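Local coordinates for cellulase IBT99 (Metagenomes, PDB 6WBT), which probably hydrolyses 6-phospho-alpha-glucosides as a family 4 glycoside hydrolase that uses NAD and a manganese ion, at residues 386-391 against 412-417. Sequence-based numbering, arbitrary orientation.
Sequences IEQQDA and FTMNRT
Both ends of the Gln388 side-chain amide are used where helix 380-402 meets the C-terminal end of helix 405-414 and the loop after it. Its NE2 donates to the backbone O of Met414 at 2.6 Å, a nearly straight bond (N-H...O 165°) that arrives close to the C=O axis and lies in the amide plane. Its OE1 accepts from Arg416 NH1 at 2.9 Å, a more bent bond (137°) to a guanidinium whose plane is steeply inclined to that of the amide. CG anti to the backbone N (chi1 179°) starts a fully extended chain that carries the amide across to the loop. There the Arg416 chain crosses it at about a right angle, CG lying 3.3 Å from Gln388 NE2. Arg416 NH2 hydrogen-bonds to the backbone O of Thr413 of the second subunit, and the Gln388 of that subunit packs against Arg416.

On the aliphatic part of the Gln388 chain, selenomethionine Met414, bent at chi2 and chi3, sets its SE 3.9 Å from Gln388 CG and its CE 4.3 Å from Ala391 CB. Gln389 and Asn415 run side by side with their amides steeply inclined, but OE1 and ND2, 3.2 Å apart, are poorly angled for a hydrogen bond. Asn415 OD1, the other end of that amide, accepts from Thr417 N at 2.8 Å, an Asx turn that shapes the chain leaving the helix. An alanine at Gln388 would probably leave the Met414 carbonyl and Arg416 NH1 without these mates and Met414 SE without the CG it packs on. One neutral amide thus joins a buried carbonyl near a helix end to a cationic side chain at the subunit interface.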
ATOM      1  N   ILE A 386      -7.676   9.937 -12.472  1.00 37.52           N
ATOM      2  CA  ILE A 386      -7.539  10.659 -11.212  1.00 38.16           C
ATOM      3  C   ILE A 386      -6.070  10.818 -10.837  1.00 39.90           C
ATOM      4  O   ILE A 386      -5.677  11.844 -10.268  1.00 41.12           O
ATOM      5  CB  ILE A 386      -8.340   9.949 -10.104  1.00 37.10           C
ATOM      6  CG1 ILE A 386      -9.832   9.953 -10.444  1.00 35.77           C
ATOM      7  CG2 ILE A 386      -8.111  10.613  -8.755  1.00 36.59           C
ATOM      8  CD1 ILE A 386     -10.688   9.196  -9.452  1.00 33.84           C
ATOM      9  N   GLU A 387      -5.235   9.824 -11.156  1.00 39.23           N
ATOM     10  CA  GLU A 387      -3.812   9.925 -10.843  1.00 40.19           C
ATOM     11  C   GLU A 387      -3.162  11.091 -11.577  1.00 42.21           C
ATOM     12  O   GLU A 387      -2.273  11.758 -11.033  1.00 44.16           O
ATOM     13  CB  GLU A 387      -3.098   8.615 -11.187  1.00 37.90           C
ATOM     14  CG  GLU A 387      -3.354   7.471 -10.214  1.00 39.33           C
ATOM     15  CD  GLU A 387      -2.626   7.636  -8.893  1.00 42.21           C
ATOM     16  OE1 GLU A 387      -1.853   8.607  -8.746  1.00 42.48           O
ATOM     17  OE2 GLU A 387      -2.825   6.788  -7.997  1.00 42.83           O
ATOM     18  N   GLN A 388      -3.590  11.354 -12.813  1.00 40.35           N
ATOM     19  CA  GLN A 388      -3.019  12.462 -13.571  1.00 40.35           C
ATOM     20  C   GLN A 388      -3.423  13.803 -12.972  1.00 40.59           C
ATOM     21  O   GLN A 388      -2.581  14.688 -12.778  1.00 40.14           O
ATOM     22  CB  GLN A 388      -3.447  12.374 -15.035  1.00 41.23           C
ATOM     23  CG  GLN A 388      -2.914  13.504 -15.901  1.00 41.74           C
ATOM     24  CD  GLN A 388      -3.323  13.369 -17.354  1.00 43.34           C
ATOM     25  OE1 GLN A 388      -4.035  12.436 -17.725  1.00 41.19           O
ATOM     26  NE2 GLN A 388      -2.873  14.301 -18.184  1.00 45.47           N
ATOM     27  N   GLN A 389      -4.714  13.971 -12.669  1.00 41.11           N
ATOM     28  CA  GLN A 389      -5.182  15.234 -12.107  1.00 43.51           C
ATOM     29  C   GLN A 389      -4.660  15.441 -10.691  1.00 45.30           C
ATOM     30  O   GLN A 389      -4.303  16.565 -10.316  1.00 46.29           O
ATOM     31  CB  GLN A 389      -6.709  15.283 -12.128  1.00 44.40           C
ATOM     32  CG  GLN A 389      -7.285  16.182 -13.210  1.00 46.47           C
ATOM     33  CD  GLN A 389      -7.090  17.655 -12.912  1.00 47.13           C
ATOM     34  OE1 GLN A 389      -6.176  18.291 -13.437  1.00 50.01           O
ATOM     35  NE2 GLN A 389      -7.951  18.206 -12.065  1.00 46.85           N
ATOM     36  N   ASP A 390      -4.611  14.375  -9.889  1.00 44.98           N
ATOM     37  CA  ASP A 390      -4.106  14.504  -8.525  1.00 43.73           C
ATOM     38  C   ASP A 390      -2.638  14.911  -8.523  1.00 41.79           C
ATOM     39  O   ASP A 390      -2.205  15.701  -7.676  1.00 39.78           O
ATOM     40  CB  ASP A 390      -4.303  13.196  -7.761  1.00 44.92           C
ATOM     41  CG  ASP A 390      -4.143  13.367  -6.265  1.00 47.21           C
ATOM     42  OD1 ASP A 390      -5.010  14.019  -5.647  1.00 48.55           O
ATOM     43  OD2 ASP A 390      -3.153  12.851  -5.707  1.00 47.73           O
ATOM     44  N   ALA A 391      -1.856  14.380  -9.466  1.00 42.50           N
ATOM     45  CA  ALA A 391      -0.480  14.838  -9.620  1.00 42.82           C
ATOM     46  C   ALA A 391      -0.440  16.277 -10.116  1.00 45.43           C
ATOM     47  O   ALA A 391       0.386  17.075  -9.659  1.00 46.20           O
ATOM     48  CB  ALA A 391       0.279  13.917 -10.573  1.00 40.87           C
ATOM     49  N   PHE A 412       1.090  22.545 -15.225  1.00 46.84           N
ATOM     50  CA  PHE A 412       0.413  22.863 -16.479  1.00 48.40           C
ATOM     51  C   PHE A 412       0.666  21.793 -17.533  1.00 47.79           C
ATOM     52  O   PHE A 412      -0.229  21.465 -18.320  1.00 48.90           O
ATOM     53  CB  PHE A 412       0.860  24.237 -16.980  1.00 50.59           C
ATOM     54  CG  PHE A 412       0.163  25.387 -16.305  1.00 51.95           C
ATOM     55  CD1 PHE A 412       0.316  25.607 -14.945  1.00 51.75           C
ATOM     56  CD2 PHE A 412      -0.637  26.252 -17.032  1.00 53.43           C
ATOM     57  CE1 PHE A 412      -0.323  26.662 -14.322  1.00 52.17           C
ATOM     58  CE2 PHE A 412      -1.277  27.311 -16.414  1.00 52.92           C
ATOM     59  CZ  PHE A 412      -1.119  27.516 -15.058  1.00 52.38           C
ATOM     60  N   THR A 413       1.879  21.233 -17.565  1.00 45.36           N
ATOM     61  CA  THR A 413       2.178  20.170 -18.520  1.00 45.51           C
ATOM     62  C   THR A 413       1.342  18.924 -18.251  1.00 44.54           C
ATOM     63  O   THR A 413       0.940  18.230 -19.193  1.00 45.51           O
ATOM     64  CB  THR A 413       3.671  19.832 -18.473  1.00 45.42           C
ATOM     65  OG1 THR A 413       4.440  20.997 -18.801  1.00 45.36           O
ATOM     66  CG2 THR A 413       4.008  18.717 -19.454  1.00 43.78           C
HETATM   67  N   MSE A 414       1.052  18.641 -16.986  1.00 43.33           N
HETATM   68  CA  MSE A 414       0.328  17.434 -16.600  1.00 41.99           C
HETATM   69  C   MSE A 414      -1.143  17.459 -17.017  1.00 43.53           C
HETATM   70  O   MSE A 414      -1.732  16.414 -17.301  1.00 44.23           O
HETATM   71  CB  MSE A 414       0.428  17.231 -15.085  1.00 40.95           C
HETATM   72  CG  MSE A 414      -0.219  15.955 -14.575  1.00 40.97           C
HETATM   73 SE   MSE A 414       0.764  14.354 -15.086  0.65 39.27          SE
HETATM   74  CE  MSE A 414       2.430  14.732 -14.150  1.00 40.86           C
ATOM     75  N   ASN A 415      -1.727  18.655 -17.056  1.00 43.52           N
ATOM     76  CA  ASN A 415      -3.160  18.783 -17.286  1.00 44.58           C
ATOM     77  C   ASN A 415      -3.542  18.273 -18.671  1.00 45.56           C
ATOM     78  O   ASN A 415      -2.793  18.427 -19.640  1.00 46.46           O
ATOM     79  CB  ASN A 415      -3.591  20.241 -17.125  1.00 45.55           C
ATOM     80  CG  ASN A 415      -5.088  20.389 -16.941  1.00 46.32           C
ATOM     81  OD1 ASN A 415      -5.846  20.404 -17.910  1.00 47.13           O
ATOM     82  ND2 ASN A 415      -5.522  20.500 -15.690  1.00 46.20           N
ATOM     83  N   ARG A 416      -4.726  17.659 -18.758  1.00 44.98           N
ATOM     84  CA  ARG A 416      -5.180  17.090 -20.024  1.00 47.16           C
ATOM     85  C   ARG A 416      -5.571  18.170 -21.023  1.00 51.06           C
ATOM     86  O   ARG A 416      -5.469  17.953 -22.237  1.00 52.72           O
ATOM     87  CB  ARG A 416      -6.358  16.144 -19.786  1.00 46.33           C
ATOM     88  CG  ARG A 416      -6.052  14.984 -18.853  1.00 46.46           C
ATOM     89  CD  ARG A 416      -7.212  14.002 -18.793  1.00 44.50           C
ATOM     90  NE  ARG A 416      -7.463  13.374 -20.088  1.00 43.93           N
ATOM     91  CZ  ARG A 416      -6.867  12.262 -20.507  1.00 44.42           C
ATOM     92  NH1 ARG A 416      -5.981  11.651 -19.732  1.00 41.16           N
ATOM     93  NH2 ARG A 416      -7.156  11.762 -21.700  1.00 46.95           N
ATOM     94  N   THR A 417      -6.025  19.330 -20.541  1.00 53.61           N
ATOM     95  CA  THR A 417      -6.408  20.409 -21.447  1.00 55.95           C
ATOM     96  C   THR A 417      -5.207  20.928 -22.228  1.00 55.76           C
ATOM     97  O   THR A 417      -5.321  21.244 -23.418  1.00 58.41           O
ATOM     98  CB  THR A 417      -7.070  21.543 -20.660  1.00 55.90           C
ATOM     99  OG1 THR A 417      -8.279  21.066 -20.056  1.00 55.25           O
ATOM    100  CG2 THR A 417      -7.393  22.719 -21.570  1.00 57.46           C
TER